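Local coordinates for pancreatic lipase related protein 2 (Equus caballus, PDB 1W52), which probably hydrolyses triacylglycerols and galactolipids, releasing fatty acids, as a secreted lipase of the alpha/beta-hydrolase superfamily, at residues A[204-218]-A[261-273]. Residues are numbered along the deposited sequence; the frame is centred on the assembly and turned at random.
Sequences IHTDASPMLPSLGFG and LACNHLKSFEYYS. With DDQ (decylamine-N,N-dimethyl-N-oxide), chain C.
Phe217 leans on His265, the predicted charge-relay histidine of this alpha/beta-hydrolase fold, where the loop after strand 201-204 runs beside helix 257-277. Phe217 CB sits over one face of the imidazole, 3.8 Å from its centroid, a CH-pi contact. Beyond it the phenyl ring turns its edge toward the same imidazole, the planes 53° apart, in an edge-to-face pair. With chi1 at -164°, CG of His265 is trans to the backbone N, which sets the imidazole between Asp178 and Ser154: ND1 is hydrogen-bonded to Asp178 OD2 and NE2 to Ser154 OG, consistent with a Ser-His-Asp triad. A leucine here would probably leave both residues without their shared partner and Phe217 without an aromatic face.

The alkyl tail of DDQ runs through the same pocket. DDQ C8 comes within 3.5 Å of His265 NE2, and DDQ C7 lies over the centre of the Phe217 ring.

Polar contacts centre on Thr206. Its OG1 donates to Asn264 O at 2.7 Å, with Lys267 N approaching that oxygen from the opposite face of the carbonyl plane, and accepts a weak hydrogen bond from Ser268 N.

Apolar packing continues down the helix. Thr206 CG2 reaches CE2 of Tyr271 at 3.7 Å, whereas Ile204 CD1 meets the edge of the Tyr272 ring, 4.1 Å from CD2.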
loop_
_atom_site.group_PDB
_atom_site.type_symbol
_atom_site.label_atom_id
_atom_site.label_comp_id
_atom_site.label_asym_id
_atom_site.label_seq_id
_atom_site.Cartn_x
_atom_site.Cartn_y
_atom_site.Cartn_z
ATOM N N ILE A 204 -3.857 1.684 2.424
ATOM C CA ILE A 204 -3.072 1.930 1.222
ATOM C C ILE A 204 -3.975 2.274 0.025
ATOM O O ILE A 204 -4.865 1.514 -0.318
ATOM C CB ILE A 204 -2.183 0.731 0.920
ATOM C CG1 ILE A 204 -1.314 0.475 2.121
ATOM C CG2 ILE A 204 -1.253 1.017 -0.264
ATOM C CD1 ILE A 204 -0.519 -0.820 2.001
ATOM N N HIS A 205 -3.711 3.431 -0.589
ATOM C CA HIS A 205 -4.504 3.972 -1.705
ATOM C C HIS A 205 -3.683 3.903 -3.003
ATOM O O HIS A 205 -2.742 4.677 -3.166
ATOM C CB HIS A 205 -4.786 5.453 -1.505
ATOM C CG HIS A 205 -5.597 5.802 -0.286
ATOM N ND1 HIS A 205 -6.946 6.088 -0.352
ATOM C CD2 HIS A 205 -5.226 6.021 1.002
ATOM C CE1 HIS A 205 -7.374 6.431 0.851
ATOM N NE2 HIS A 205 -6.354 6.386 1.692
ATOM N N THR A 206 -4.043 2.984 -3.902
ATOM C CA THR A 206 -3.353 2.839 -5.183
ATOM C C THR A 206 -4.160 3.226 -6.422
ATOM O O THR A 206 -3.565 3.331 -7.463
ATOM C CB THR A 206 -2.834 1.397 -5.395
ATOM O OG1 THR A 206 -3.923 0.459 -5.268
ATOM C CG2 THR A 206 -1.821 1.004 -4.286
ATOM N N ASP A 207 -5.483 3.420 -6.340
ATOM C CA ASP A 207 -6.296 3.639 -7.556
ATOM C C ASP A 207 -7.368 4.679 -7.293
ATOM O O ASP A 207 -8.500 4.550 -7.704
ATOM C CB ASP A 207 -6.915 2.308 -8.001
ATOM C CG ASP A 207 -7.571 2.351 -9.398
ATOM O OD1 ASP A 207 -7.128 3.190 -10.208
ATOM O OD2 ASP A 207 -8.514 1.575 -9.743
ATOM N N ALA A 208 -6.956 5.750 -6.630
ATOM C CA ALA A 208 -7.808 6.826 -6.102
ATOM C C ALA A 208 -8.218 7.975 -7.096
ATOM O O ALA A 208 -8.745 9.049 -6.730
ATOM C CB ALA A 208 -7.069 7.415 -4.927
ATOM N N SER A 209 -7.945 7.768 -8.379
ATOM C CA SER A 209 -8.620 8.543 -9.445
ATOM C C SER A 209 -10.134 8.405 -9.223
ATOM O O SER A 209 -10.626 7.496 -8.476
ATOM C CB SER A 209 -8.192 8.027 -10.828
ATOM O OG SER A 209 -6.988 7.228 -10.703
ATOM N N PRO A 210 -10.879 9.364 -9.709
ATOM C CA PRO A 210 -12.332 9.295 -9.543
ATOM C C PRO A 210 -12.972 8.162 -10.264
ATOM O O PRO A 210 -12.777 7.994 -11.440
ATOM C CB PRO A 210 -12.830 10.643 -10.041
ATOM C CG PRO A 210 -11.697 11.376 -10.454
ATOM C CD PRO A 210 -10.443 10.665 -10.215
ATOM N N MET A 211 -13.736 7.357 -9.561
ATOM C CA MET A 211 -14.397 6.237 -10.227
ATOM C C MET A 211 -15.204 6.759 -11.418
ATOM O O MET A 211 -15.125 6.254 -12.498
ATOM C CB MET A 211 -15.363 5.555 -9.292
ATOM C CG MET A 211 -16.238 4.578 -10.029
ATOM S SD MET A 211 -15.231 3.144 -10.374
ATOM C CE MET A 211 -16.483 2.164 -11.316
ATOM N N LEU A 212 -15.986 7.789 -11.171
ATOM C CA LEU A 212 -16.843 8.312 -12.182
ATOM C C LEU A 212 -16.251 9.452 -12.989
ATOM O O LEU A 212 -15.423 10.215 -12.523
ATOM C CB LEU A 212 -18.145 8.747 -11.561
ATOM C CG LEU A 212 -19.130 7.626 -11.316
ATOM C CD1 LEU A 212 -20.446 8.323 -11.090
ATOM C CD2 LEU A 212 -19.217 6.609 -12.437
ATOM N N PRO A 213 -16.886 9.679 -14.148
ATOM C CA PRO A 213 -16.174 9.795 -15.413
ATOM C C PRO A 213 -14.720 9.545 -15.254
ATOM O O PRO A 213 -14.131 10.621 -15.162
ATOM C CB PRO A 213 -16.478 11.272 -15.772
ATOM C CG PRO A 213 -18.159 11.414 -15.317
ATOM C CD PRO A 213 -18.301 10.178 -14.332
ATOM N N SER A 214 -14.178 8.303 -15.182
ATOM C CA SER A 214 -12.691 8.132 -15.012
ATOM C C SER A 214 -12.103 6.789 -14.460
ATOM O O SER A 214 -10.912 6.438 -14.642
ATOM C CB SER A 214 -12.152 9.296 -14.163
ATOM O OG SER A 214 -10.830 9.141 -13.783
ATOM N N LEU A 215 -12.934 6.064 -13.733
ATOM C CA LEU A 215 -12.690 4.655 -13.401
ATOM C C LEU A 215 -11.567 4.342 -12.387
ATOM O O LEU A 215 -10.922 3.341 -12.465
ATOM C CB LEU A 215 -12.526 3.863 -14.691
ATOM C CG LEU A 215 -13.846 3.213 -15.165
ATOM C CD1 LEU A 215 -14.965 4.193 -15.393
ATOM C CD2 LEU A 215 -13.650 2.333 -16.446
ATOM N N GLY A 216 -11.359 5.197 -11.415
ATOM C CA GLY A 216 -10.461 4.885 -10.343
ATOM C C GLY A 216 -11.218 4.223 -9.197
ATOM O O GLY A 216 -11.759 4.898 -8.246
ATOM N N PHE A 217 -11.193 2.895 -9.288
ATOM C CA PHE A 217 -11.855 1.981 -8.368
ATOM C C PHE A 217 -11.581 2.208 -6.894
ATOM O O PHE A 217 -12.366 1.794 -6.036
ATOM C CB PHE A 217 -11.455 0.554 -8.734
ATOM C CG PHE A 217 -12.043 0.090 -10.034
ATOM C CD1 PHE A 217 -13.431 0.154 -10.257
ATOM C CD2 PHE A 217 -11.233 -0.378 -11.055
ATOM C CE1 PHE A 217 -13.955 -0.246 -11.449
ATOM C CE2 PHE A 217 -11.770 -0.803 -12.222
ATOM C CZ PHE A 217 -13.107 -0.731 -12.420
ATOM N N GLY A 218 -10.441 2.835 -6.610
ATOM C CA GLY A 218 -10.075 3.251 -5.265
ATOM C C GLY A 218 -10.656 4.568 -4.762
ATOM O O GLY A 218 -10.939 5.549 -5.552
ATOM N N LEU A 261 -7.404 -2.552 -16.888
ATOM C CA LEU A 261 -8.328 -1.806 -16.017
ATOM C C LEU A 261 -8.232 -2.116 -14.510
ATOM O O LEU A 261 -8.756 -1.336 -13.766
ATOM C CB LEU A 261 -9.804 -2.026 -16.438
ATOM C CG LEU A 261 -10.203 -1.562 -17.815
ATOM C CD1 LEU A 261 -11.643 -1.882 -18.033
ATOM C CD2 LEU A 261 -9.972 -0.075 -17.986
ATOM N N ALA A 262 -7.576 -3.184 -14.039
ATOM C CA ALA A 262 -7.434 -3.425 -12.569
ATOM C C ALA A 262 -6.000 -3.318 -11.972
ATOM O O ALA A 262 -5.784 -3.512 -10.770
ATOM C CB ALA A 262 -7.965 -4.813 -12.219
ATOM N N CYS A 263 -5.000 -3.066 -12.800
ATOM C CA CYS A 263 -3.626 -3.157 -12.343
ATOM C C CYS A 263 -3.291 -2.224 -11.117
ATOM O O CYS A 263 -2.717 -2.700 -10.109
ATOM C CB CYS A 263 -2.732 -2.894 -13.523
ATOM S SG CYS A 263 -1.028 -2.542 -13.145
ATOM N N ASN A 264 -3.647 -0.937 -11.200
ATOM C CA ASN A 264 -3.470 -0.032 -10.098
ATOM C C ASN A 264 -4.231 -0.469 -8.864
ATOM O O ASN A 264 -3.702 -0.440 -7.752
ATOM C CB ASN A 264 -4.016 1.330 -10.440
ATOM C CG ASN A 264 -3.334 1.975 -11.626
ATOM O OD1 ASN A 264 -2.199 2.380 -11.577
ATOM N ND2 ASN A 264 -4.073 2.092 -12.696
ATOM N N HIS A 265 -5.498 -0.829 -9.024
ATOM C CA HIS A 265 -6.336 -1.319 -7.874
ATOM C C HIS A 265 -5.638 -2.461 -7.109
ATOM O O HIS A 265 -5.723 -2.581 -5.885
ATOM C CB HIS A 265 -7.676 -1.814 -8.437
ATOM C CG HIS A 265 -8.769 -1.988 -7.442
ATOM N ND1 HIS A 265 -9.084 -1.040 -6.500
ATOM C CD2 HIS A 265 -9.692 -2.970 -7.321
ATOM C CE1 HIS A 265 -10.125 -1.462 -5.800
ATOM N NE2 HIS A 265 -10.522 -2.625 -6.287
ATOM N N LEU A 266 -4.927 -3.274 -7.875
ATOM C CA LEU A 266 -4.269 -4.433 -7.354
ATOM C C LEU A 266 -2.913 -4.096 -6.780
ATOM O O LEU A 266 -2.390 -4.863 -6.009
ATOM C CB LEU A 266 -4.130 -5.491 -8.448
ATOM C CG LEU A 266 -5.442 -6.011 -9.043
ATOM C CD1 LEU A 266 -5.172 -7.198 -9.868
ATOM C CD2 LEU A 266 -6.529 -6.405 -8.099
ATOM N N LYS A 267 -2.304 -2.985 -7.121
ATOM C CA LYS A 267 -0.982 -2.768 -6.578
ATOM C C LYS A 267 -1.041 -2.634 -5.030
ATOM O O LYS A 267 -0.093 -2.886 -4.334
ATOM C CB LYS A 267 -0.324 -1.544 -7.238
ATOM C CG LYS A 267 0.271 -1.752 -8.696
ATOM C CD LYS A 267 1.593 -2.567 -8.732
ATOM C CE LYS A 267 2.443 -2.288 -10.028
ATOM N NZ LYS A 267 2.240 -3.282 -11.085
ATOM N N SER A 268 -2.186 -2.248 -4.505
ATOM C CA SER A 268 -2.385 -2.168 -3.096
ATOM C C SER A 268 -2.020 -3.459 -2.384
ATOM O O SER A 268 -1.302 -3.429 -1.390
ATOM C CB SER A 268 -3.846 -1.809 -2.837
ATOM O OG SER A 268 -4.724 -2.845 -3.236
ATOM N N PHE A 269 -2.517 -4.588 -2.855
ATOM C CA PHE A 269 -2.139 -5.866 -2.208
ATOM C C PHE A 269 -0.782 -6.436 -2.634
ATOM O O PHE A 269 -0.291 -7.406 -2.083
ATOM C CB PHE A 269 -3.233 -6.959 -2.311
ATOM C CG PHE A 269 -3.364 -7.597 -3.652
ATOM C CD1 PHE A 269 -2.391 -8.446 -4.128
ATOM C CD2 PHE A 269 -4.508 -7.390 -4.421
ATOM C CE1 PHE A 269 -2.550 -9.079 -5.366
ATOM C CE2 PHE A 269 -4.661 -8.023 -5.635
ATOM C CZ PHE A 269 -3.684 -8.872 -6.103
ATOM N N GLU A 270 -0.217 -5.828 -3.640
ATOM C CA GLU A 270 1.058 -6.202 -4.109
ATOM C C GLU A 270 2.016 -5.567 -3.165
ATOM O O GLU A 270 2.804 -6.243 -2.541
ATOM C CB GLU A 270 1.242 -5.634 -5.489
ATOM C CG GLU A 270 0.299 -6.222 -6.508
ATOM C CD GLU A 270 0.945 -7.413 -7.035
ATOM O OE1 GLU A 270 1.129 -8.336 -6.235
ATOM O OE2 GLU A 270 1.365 -7.374 -8.180
ATOM N N TYR A 271 1.928 -4.256 -3.035
ATOM C CA TYR A 271 2.851 -3.569 -2.195
ATOM C C TYR A 271 2.768 -4.181 -0.796
ATOM O O TYR A 271 3.788 -4.485 -0.160
ATOM C CB TYR A 271 2.529 -2.097 -2.126
ATOM C CG TYR A 271 2.559 -1.335 -3.426
ATOM C CD1 TYR A 271 3.323 -1.734 -4.496
ATOM C CD2 TYR A 271 1.820 -0.178 -3.572
ATOM C CE1 TYR A 271 3.320 -1.007 -5.684
ATOM C CE2 TYR A 271 1.817 0.554 -4.762
ATOM C CZ TYR A 271 2.566 0.134 -5.812
ATOM O OH TYR A 271 2.567 0.865 -6.988
ATOM N N TYR A 272 1.557 -4.394 -0.301
ATOM C CA TYR A 272 1.447 -4.887 1.043
ATOM C C TYR A 272 2.147 -6.224 1.142
ATOM O O TYR A 272 3.030 -6.406 1.942
ATOM C CB TYR A 272 -0.006 -5.035 1.458
ATOM C CG TYR A 272 -0.160 -5.436 2.926
ATOM C CD1 TYR A 272 -0.054 -6.762 3.316
ATOM C CD2 TYR A 272 -0.437 -4.501 3.883
ATOM C CE1 TYR A 272 -0.226 -7.136 4.609
ATOM C CE2 TYR A 272 -0.600 -4.867 5.203
ATOM C CZ TYR A 272 -0.488 -6.187 5.562
ATOM O OH TYR A 272 -0.640 -6.577 6.859
ATOM N N SER A 273 1.730 -7.181 0.356
ATOM C CA SER A 273 2.348 -8.482 0.476
ATOM C C SER A 273 3.905 -8.411 0.453
ATOM O O SER A 273 4.584 -9.164 1.132
ATOM C CB SER A 273 1.828 -9.394 -0.624
ATOM O OG SER A 273 2.693 -10.473 -0.807
HETATM N N1 DDQ C . -8.308 -11.175 -9.790
HETATM O O1 DDQ C . -7.808 -11.389 -8.659
HETATM C CM1 DDQ C . -7.276 -11.498 -10.840
HETATM C CM2 DDQ C . -9.510 -12.032 -10.016
HETATM C C1 DDQ C . -8.616 -9.714 -9.736
HETATM C C2 DDQ C . -10.006 -9.309 -9.227
HETATM C C3 DDQ C . -10.704 -8.499 -10.313
HETATM C C4 DDQ C . -10.634 -6.994 -10.103
HETATM C C5 DDQ C . -12.027 -6.389 -10.057
HETATM C C6 DDQ C . -11.838 -4.916 -9.825
HETATM C C7 DDQ C . -13.146 -4.207 -9.630
HETATM C C8 DDQ C . -13.224 -3.530 -8.275
HETATM C C9 DDQ C . -14.657 -3.046 -8.028
HETATM C C10 DDQ C . -14.755 -1.760 -7.237
#